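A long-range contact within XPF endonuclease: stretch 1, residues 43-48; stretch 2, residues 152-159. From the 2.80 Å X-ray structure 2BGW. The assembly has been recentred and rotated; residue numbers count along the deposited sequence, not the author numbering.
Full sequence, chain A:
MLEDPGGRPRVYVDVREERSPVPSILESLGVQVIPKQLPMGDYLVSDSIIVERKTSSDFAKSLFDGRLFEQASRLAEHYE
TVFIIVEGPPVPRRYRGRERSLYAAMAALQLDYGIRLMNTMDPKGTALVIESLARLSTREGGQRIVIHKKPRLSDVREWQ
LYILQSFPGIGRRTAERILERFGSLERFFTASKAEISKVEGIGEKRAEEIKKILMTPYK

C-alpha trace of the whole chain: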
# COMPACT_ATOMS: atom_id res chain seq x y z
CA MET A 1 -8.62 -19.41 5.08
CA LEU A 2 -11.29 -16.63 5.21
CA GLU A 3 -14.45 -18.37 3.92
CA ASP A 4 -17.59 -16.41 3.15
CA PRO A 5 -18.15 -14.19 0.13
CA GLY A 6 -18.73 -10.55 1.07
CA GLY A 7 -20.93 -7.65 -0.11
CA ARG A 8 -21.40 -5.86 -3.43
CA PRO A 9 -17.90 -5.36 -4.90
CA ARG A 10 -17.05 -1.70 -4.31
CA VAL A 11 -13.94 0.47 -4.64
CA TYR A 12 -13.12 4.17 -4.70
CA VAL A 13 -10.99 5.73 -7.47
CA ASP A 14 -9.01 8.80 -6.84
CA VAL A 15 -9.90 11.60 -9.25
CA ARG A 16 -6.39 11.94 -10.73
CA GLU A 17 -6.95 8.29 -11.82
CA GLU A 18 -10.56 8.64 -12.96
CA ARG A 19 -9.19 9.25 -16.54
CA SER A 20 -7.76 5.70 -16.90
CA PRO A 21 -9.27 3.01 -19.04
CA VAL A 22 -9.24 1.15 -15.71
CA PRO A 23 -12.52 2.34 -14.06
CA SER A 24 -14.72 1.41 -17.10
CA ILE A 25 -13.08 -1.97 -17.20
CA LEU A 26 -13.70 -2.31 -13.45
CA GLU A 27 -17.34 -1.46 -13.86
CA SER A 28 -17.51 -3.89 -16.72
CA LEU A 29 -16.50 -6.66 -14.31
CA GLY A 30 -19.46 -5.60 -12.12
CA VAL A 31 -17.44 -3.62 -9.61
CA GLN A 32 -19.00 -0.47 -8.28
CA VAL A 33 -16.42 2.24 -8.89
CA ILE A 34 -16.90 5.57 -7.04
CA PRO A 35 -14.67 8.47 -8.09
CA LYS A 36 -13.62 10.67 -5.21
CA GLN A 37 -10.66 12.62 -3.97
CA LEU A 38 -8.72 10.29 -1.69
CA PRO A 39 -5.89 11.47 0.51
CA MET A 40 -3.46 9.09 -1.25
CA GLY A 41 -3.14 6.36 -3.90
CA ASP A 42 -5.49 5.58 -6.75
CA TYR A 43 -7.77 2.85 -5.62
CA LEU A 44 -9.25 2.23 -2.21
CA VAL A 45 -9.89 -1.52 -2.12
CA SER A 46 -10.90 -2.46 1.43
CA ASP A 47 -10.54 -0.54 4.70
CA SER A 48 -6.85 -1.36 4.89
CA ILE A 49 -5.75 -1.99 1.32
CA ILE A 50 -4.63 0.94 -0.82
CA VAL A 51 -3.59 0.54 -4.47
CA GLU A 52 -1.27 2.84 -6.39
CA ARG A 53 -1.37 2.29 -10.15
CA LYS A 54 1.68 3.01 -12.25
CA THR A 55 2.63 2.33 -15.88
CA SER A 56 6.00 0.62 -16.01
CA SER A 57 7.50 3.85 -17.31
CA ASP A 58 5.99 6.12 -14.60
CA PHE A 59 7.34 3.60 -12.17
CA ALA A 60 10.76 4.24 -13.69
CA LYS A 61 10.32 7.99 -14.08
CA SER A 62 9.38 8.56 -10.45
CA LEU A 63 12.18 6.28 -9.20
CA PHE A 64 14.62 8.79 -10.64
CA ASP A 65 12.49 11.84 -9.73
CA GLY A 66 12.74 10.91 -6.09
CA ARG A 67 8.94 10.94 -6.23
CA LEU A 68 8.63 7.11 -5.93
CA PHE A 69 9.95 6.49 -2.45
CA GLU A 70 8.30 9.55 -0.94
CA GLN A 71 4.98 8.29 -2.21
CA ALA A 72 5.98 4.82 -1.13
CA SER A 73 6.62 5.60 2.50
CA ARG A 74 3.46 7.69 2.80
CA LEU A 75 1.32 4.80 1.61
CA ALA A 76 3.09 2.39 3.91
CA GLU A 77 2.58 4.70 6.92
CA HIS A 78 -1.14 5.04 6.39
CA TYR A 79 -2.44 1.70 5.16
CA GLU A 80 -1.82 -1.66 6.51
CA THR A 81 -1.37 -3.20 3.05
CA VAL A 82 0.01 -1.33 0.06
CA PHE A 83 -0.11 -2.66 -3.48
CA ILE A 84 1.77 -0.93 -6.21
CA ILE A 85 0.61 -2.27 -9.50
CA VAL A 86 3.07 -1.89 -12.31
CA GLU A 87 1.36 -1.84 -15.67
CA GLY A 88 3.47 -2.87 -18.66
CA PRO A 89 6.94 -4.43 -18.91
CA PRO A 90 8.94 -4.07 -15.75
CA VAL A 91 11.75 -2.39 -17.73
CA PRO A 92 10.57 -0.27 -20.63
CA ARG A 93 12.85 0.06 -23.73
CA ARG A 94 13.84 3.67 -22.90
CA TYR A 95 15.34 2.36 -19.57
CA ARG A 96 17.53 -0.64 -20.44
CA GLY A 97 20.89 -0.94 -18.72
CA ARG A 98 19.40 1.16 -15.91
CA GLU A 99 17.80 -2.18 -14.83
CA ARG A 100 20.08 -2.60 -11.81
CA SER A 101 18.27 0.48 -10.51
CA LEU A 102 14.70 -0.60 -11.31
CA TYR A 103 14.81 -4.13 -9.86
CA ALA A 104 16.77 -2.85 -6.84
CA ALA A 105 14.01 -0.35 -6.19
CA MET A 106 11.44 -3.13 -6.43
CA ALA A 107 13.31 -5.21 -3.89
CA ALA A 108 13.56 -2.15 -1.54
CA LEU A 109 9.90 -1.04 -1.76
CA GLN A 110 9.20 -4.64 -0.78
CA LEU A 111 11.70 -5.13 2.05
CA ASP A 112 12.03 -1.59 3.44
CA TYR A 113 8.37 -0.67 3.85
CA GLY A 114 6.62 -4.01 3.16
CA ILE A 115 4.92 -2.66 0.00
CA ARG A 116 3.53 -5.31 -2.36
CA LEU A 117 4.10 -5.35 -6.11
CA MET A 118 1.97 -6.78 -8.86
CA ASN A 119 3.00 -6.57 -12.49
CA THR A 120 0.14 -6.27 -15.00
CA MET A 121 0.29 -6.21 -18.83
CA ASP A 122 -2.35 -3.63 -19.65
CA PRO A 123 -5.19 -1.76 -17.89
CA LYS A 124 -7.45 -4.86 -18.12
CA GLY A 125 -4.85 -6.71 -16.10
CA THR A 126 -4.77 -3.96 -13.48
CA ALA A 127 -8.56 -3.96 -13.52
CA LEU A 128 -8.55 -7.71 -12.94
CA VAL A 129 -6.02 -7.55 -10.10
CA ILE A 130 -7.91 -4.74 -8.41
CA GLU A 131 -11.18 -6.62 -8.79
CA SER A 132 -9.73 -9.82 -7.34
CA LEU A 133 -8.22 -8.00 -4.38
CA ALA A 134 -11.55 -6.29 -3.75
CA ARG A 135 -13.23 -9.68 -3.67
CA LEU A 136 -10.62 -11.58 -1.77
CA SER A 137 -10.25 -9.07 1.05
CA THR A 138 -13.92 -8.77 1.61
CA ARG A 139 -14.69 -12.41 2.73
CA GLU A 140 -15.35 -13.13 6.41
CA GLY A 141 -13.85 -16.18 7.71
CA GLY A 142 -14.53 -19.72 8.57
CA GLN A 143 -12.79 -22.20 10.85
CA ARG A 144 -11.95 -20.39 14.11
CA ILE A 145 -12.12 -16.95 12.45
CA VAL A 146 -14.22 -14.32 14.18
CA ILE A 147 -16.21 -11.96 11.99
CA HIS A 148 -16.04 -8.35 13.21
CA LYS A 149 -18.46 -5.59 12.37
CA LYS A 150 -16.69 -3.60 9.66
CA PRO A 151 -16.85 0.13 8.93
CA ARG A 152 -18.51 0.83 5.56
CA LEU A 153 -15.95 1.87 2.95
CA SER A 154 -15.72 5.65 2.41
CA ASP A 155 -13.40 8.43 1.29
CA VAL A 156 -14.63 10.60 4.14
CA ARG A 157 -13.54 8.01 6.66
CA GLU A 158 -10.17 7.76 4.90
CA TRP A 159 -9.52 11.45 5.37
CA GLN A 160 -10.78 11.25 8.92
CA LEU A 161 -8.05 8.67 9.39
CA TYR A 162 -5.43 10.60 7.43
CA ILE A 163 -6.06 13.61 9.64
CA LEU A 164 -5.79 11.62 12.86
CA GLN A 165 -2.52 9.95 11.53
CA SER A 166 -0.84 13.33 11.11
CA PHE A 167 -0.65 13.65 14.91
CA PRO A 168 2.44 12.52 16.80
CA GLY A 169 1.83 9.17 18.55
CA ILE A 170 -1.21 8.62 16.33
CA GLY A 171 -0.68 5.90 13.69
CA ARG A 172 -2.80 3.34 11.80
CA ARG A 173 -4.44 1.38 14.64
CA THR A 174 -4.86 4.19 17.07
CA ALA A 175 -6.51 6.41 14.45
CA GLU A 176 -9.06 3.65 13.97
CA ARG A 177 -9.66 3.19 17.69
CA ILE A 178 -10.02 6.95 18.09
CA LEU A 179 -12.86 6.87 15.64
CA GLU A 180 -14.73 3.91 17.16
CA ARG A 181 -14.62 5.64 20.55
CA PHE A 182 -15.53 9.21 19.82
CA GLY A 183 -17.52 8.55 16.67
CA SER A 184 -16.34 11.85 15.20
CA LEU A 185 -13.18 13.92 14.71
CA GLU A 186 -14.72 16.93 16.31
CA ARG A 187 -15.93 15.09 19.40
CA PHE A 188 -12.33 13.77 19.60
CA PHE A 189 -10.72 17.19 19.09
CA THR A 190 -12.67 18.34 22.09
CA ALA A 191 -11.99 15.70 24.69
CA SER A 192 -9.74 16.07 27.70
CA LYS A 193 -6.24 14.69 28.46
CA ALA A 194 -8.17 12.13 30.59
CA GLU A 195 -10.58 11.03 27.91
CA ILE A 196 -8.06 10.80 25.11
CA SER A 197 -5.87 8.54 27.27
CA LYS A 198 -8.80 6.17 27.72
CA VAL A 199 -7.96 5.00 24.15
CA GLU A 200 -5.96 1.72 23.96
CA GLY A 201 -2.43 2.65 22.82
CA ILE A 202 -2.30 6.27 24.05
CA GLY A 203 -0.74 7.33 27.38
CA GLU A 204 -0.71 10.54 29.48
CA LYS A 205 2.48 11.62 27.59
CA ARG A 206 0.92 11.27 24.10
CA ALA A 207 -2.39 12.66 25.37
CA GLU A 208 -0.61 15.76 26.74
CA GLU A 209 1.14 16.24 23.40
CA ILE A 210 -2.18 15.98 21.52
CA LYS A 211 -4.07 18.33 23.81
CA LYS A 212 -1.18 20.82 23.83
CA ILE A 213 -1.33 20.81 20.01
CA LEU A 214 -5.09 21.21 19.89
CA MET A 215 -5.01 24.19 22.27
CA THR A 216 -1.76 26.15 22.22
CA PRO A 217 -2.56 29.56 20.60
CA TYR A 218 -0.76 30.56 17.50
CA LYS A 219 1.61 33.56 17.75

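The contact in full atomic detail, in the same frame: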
# COMPACT_ATOMS: atom_id res chain seq x y z
N TYR A 43 -6.61 3.67 -5.86
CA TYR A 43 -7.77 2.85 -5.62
C TYR A 43 -7.85 2.44 -4.17
O TYR A 43 -6.90 1.86 -3.65
CB TYR A 43 -7.75 1.60 -6.50
CG TYR A 43 -7.91 1.92 -7.94
CD1 TYR A 43 -6.80 2.19 -8.73
CD2 TYR A 43 -9.15 1.98 -8.52
CE1 TYR A 43 -6.92 2.50 -10.06
CE2 TYR A 43 -9.29 2.27 -9.85
CZ TYR A 43 -8.17 2.54 -10.61
OH TYR A 43 -8.28 2.85 -11.94
N LEU A 44 -8.97 2.75 -3.53
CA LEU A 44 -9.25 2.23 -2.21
C LEU A 44 -10.01 0.89 -2.33
O LEU A 44 -11.16 0.83 -2.78
CB LEU A 44 -10.03 3.26 -1.37
CG LEU A 44 -10.31 2.80 0.07
CD1 LEU A 44 -9.07 2.81 0.95
CD2 LEU A 44 -11.41 3.58 0.69
N VAL A 45 -9.39 -0.18 -1.88
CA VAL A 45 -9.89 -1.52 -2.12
C VAL A 45 -10.69 -2.13 -0.94
O VAL A 45 -11.71 -2.74 -1.14
CB VAL A 45 -8.72 -2.42 -2.55
CG1 VAL A 45 -9.11 -3.86 -2.51
CG2 VAL A 45 -8.32 -2.03 -3.92
N SER A 46 -10.21 -1.97 0.27
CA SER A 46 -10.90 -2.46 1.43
C SER A 46 -10.45 -1.46 2.46
O SER A 46 -9.70 -0.55 2.12
CB SER A 46 -10.46 -3.88 1.75
OG SER A 46 -9.24 -3.92 2.48
N ASP A 47 -10.87 -1.59 3.72
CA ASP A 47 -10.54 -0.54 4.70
C ASP A 47 -9.04 -0.39 4.94
O ASP A 47 -8.58 0.64 5.41
CB ASP A 47 -11.31 -0.66 6.03
CG ASP A 47 -11.15 0.63 6.92
OD1 ASP A 47 -11.75 1.70 6.57
OD2 ASP A 47 -10.38 0.58 7.94
N SER A 48 -8.26 -1.39 4.58
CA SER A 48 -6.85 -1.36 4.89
C SER A 48 -5.95 -1.78 3.73
O SER A 48 -4.78 -2.11 3.94
CB SER A 48 -6.61 -2.27 6.08
OG SER A 48 -7.36 -3.45 5.88
N ARG A 152 -18.19 0.55 6.96
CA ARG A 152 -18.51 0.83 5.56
C ARG A 152 -17.39 1.63 4.90
O ARG A 152 -16.86 2.58 5.49
CB ARG A 152 -19.80 1.64 5.57
CG ARG A 152 -20.28 2.20 4.23
CD ARG A 152 -21.61 1.57 3.80
NE ARG A 152 -22.19 2.33 2.68
CZ ARG A 152 -22.29 1.89 1.42
NH1 ARG A 152 -21.89 0.66 1.11
NH2 ARG A 152 -22.83 2.68 0.49
N LEU A 153 -17.04 1.25 3.68
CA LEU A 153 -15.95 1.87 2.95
C LEU A 153 -16.33 3.28 2.56
O LEU A 153 -17.34 3.46 1.90
CB LEU A 153 -15.66 1.06 1.69
CG LEU A 153 -14.40 1.25 0.85
CD1 LEU A 153 -13.15 0.67 1.51
CD2 LEU A 153 -14.59 0.61 -0.50
N SER A 154 -15.55 4.28 2.96
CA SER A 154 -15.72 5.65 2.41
C SER A 154 -14.44 6.50 2.37
O SER A 154 -13.49 6.27 3.12
CB SER A 154 -16.83 6.44 3.11
OG SER A 154 -16.35 7.08 4.28
N ASP A 155 -14.47 7.47 1.47
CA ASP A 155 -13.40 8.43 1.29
C ASP A 155 -13.37 9.34 2.49
O ASP A 155 -12.30 9.68 2.98
CB ASP A 155 -13.70 9.27 0.07
CG ASP A 155 -15.15 9.72 0.06
OD1 ASP A 155 -15.96 9.11 0.80
OD2 ASP A 155 -15.49 10.68 -0.68
N VAL A 156 -14.55 9.71 3.00
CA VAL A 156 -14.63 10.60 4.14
C VAL A 156 -13.98 9.98 5.37
O VAL A 156 -13.21 10.64 6.07
CB VAL A 156 -16.05 11.02 4.46
CG1 VAL A 156 -16.07 11.69 5.80
CG2 VAL A 156 -16.57 11.97 3.40
N ARG A 157 -14.25 8.71 5.61
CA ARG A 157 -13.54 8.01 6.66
C ARG A 157 -12.02 7.98 6.44
O ARG A 157 -11.25 8.08 7.39
CB ARG A 157 -14.08 6.59 6.83
CG ARG A 157 -13.35 5.82 7.89
CD ARG A 157 -13.95 4.43 8.15
NE ARG A 157 -12.88 3.47 8.46
CZ ARG A 157 -12.62 3.01 9.68
NH1 ARG A 157 -13.35 3.40 10.72
NH2 ARG A 157 -11.62 2.15 9.85
N GLU A 158 -11.59 7.87 5.18
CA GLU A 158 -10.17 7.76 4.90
C GLU A 158 -9.44 9.03 5.31
O GLU A 158 -8.39 8.98 5.95
CB GLU A 158 -9.92 7.42 3.42
CG GLU A 158 -10.31 5.97 3.06
CD GLU A 158 -9.85 4.91 4.08
OE1 GLU A 158 -8.61 4.79 4.31
OE2 GLU A 158 -10.72 4.20 4.66
N TRP A 159 -10.03 10.16 4.97
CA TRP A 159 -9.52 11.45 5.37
C TRP A 159 -9.64 11.63 6.86
O TRP A 159 -8.75 12.20 7.48
CB TRP A 159 -10.36 12.51 4.73
CG TRP A 159 -10.07 12.76 3.33
CD1 TRP A 159 -10.80 12.37 2.27
CD2 TRP A 159 -8.99 13.52 2.81
NE1 TRP A 159 -10.25 12.83 1.10
CE2 TRP A 159 -9.14 13.55 1.40
CE3 TRP A 159 -7.90 14.18 3.39
CZ2 TRP A 159 -8.26 14.22 0.57
CZ3 TRP A 159 -7.02 14.84 2.56
CH2 TRP A 159 -7.20 14.85 1.16

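Two carboxylates lie almost against each other in this contact: OD1 of Asp47 sits 3.3 Å from OE2 of Glu158, a pair of acceptors that cannot bond to one another as carboxylates. Nearby positive charge can ease such a juxtaposition, and Arg157, the residue just before Glu158 in the helix, brings its guanidinium to Asp47. The guanidinium grips Asp47 with two hydrogen bonds, from NE of Arg157 to OD1 of Asp47 at 2.8 Å and from NH2 of Arg157 to OD2 of Asp47 at 2.8 Å. Each donor has its own acceptor, and the carboxylate meets the guanidinium at its edge, near its plane, the classic bidentate form of a salt bridge. The same OD1 therefore receives a hydrogen bond while facing the second acid. The other oxygen of Glu158, OE1, is hydrogen-bonded elsewhere in the structure.

The backbones come together without any hydrogen bond between them. Stretch 1 begins as a strand and gives way to a loop; stretch 2 begins as a loop and enters a helix at Asp155. The closest approach in register pairs Asp47 with Leu153, whose CA atoms are 6.2 Å apart, whereas the CA atoms of Leu44 and Asp155 stand 8.2 Å apart. The gap is spanned by side chains. The CA-to-CB bonds of Leu44 and Arg157 point toward the opposing stretch; those of Asp47, Leu153 and Glu158 leave sideways, but the ends of these side chains come nearer.

Beside the charged cluster lies an apolar one. CD2 of Leu44 packs 3.5 Å from CD1 of Leu153 and also 3.5 Å from CG of Glu158, so the aliphatic part of an acidic residue serves as a hydrophobic surface while its carboxylate is directed to polar neighbours. CD1 of Leu153 further rests 3.6 Å from the backbone C of Ser46, extending the van der Waals contact to the main chain of stretch 1.

Local bonds order the helix start that carries Arg157 and Glu158. Ser154 occupies the N-cap position, and its OG accepts from N of Arg157 at 3.0 Å, satisfying an amide that has no preceding helical turn to bond to. The first helical bond follows, from N of Glu158 to O of Ser154 at 3.2 Å. The general principle is that a long-range contact, here bridging more than a hundred residues, can join a small apolar patch to a directional salt bridge, with one residue, Glu158, taking part in the packing and lying beside the ion pair.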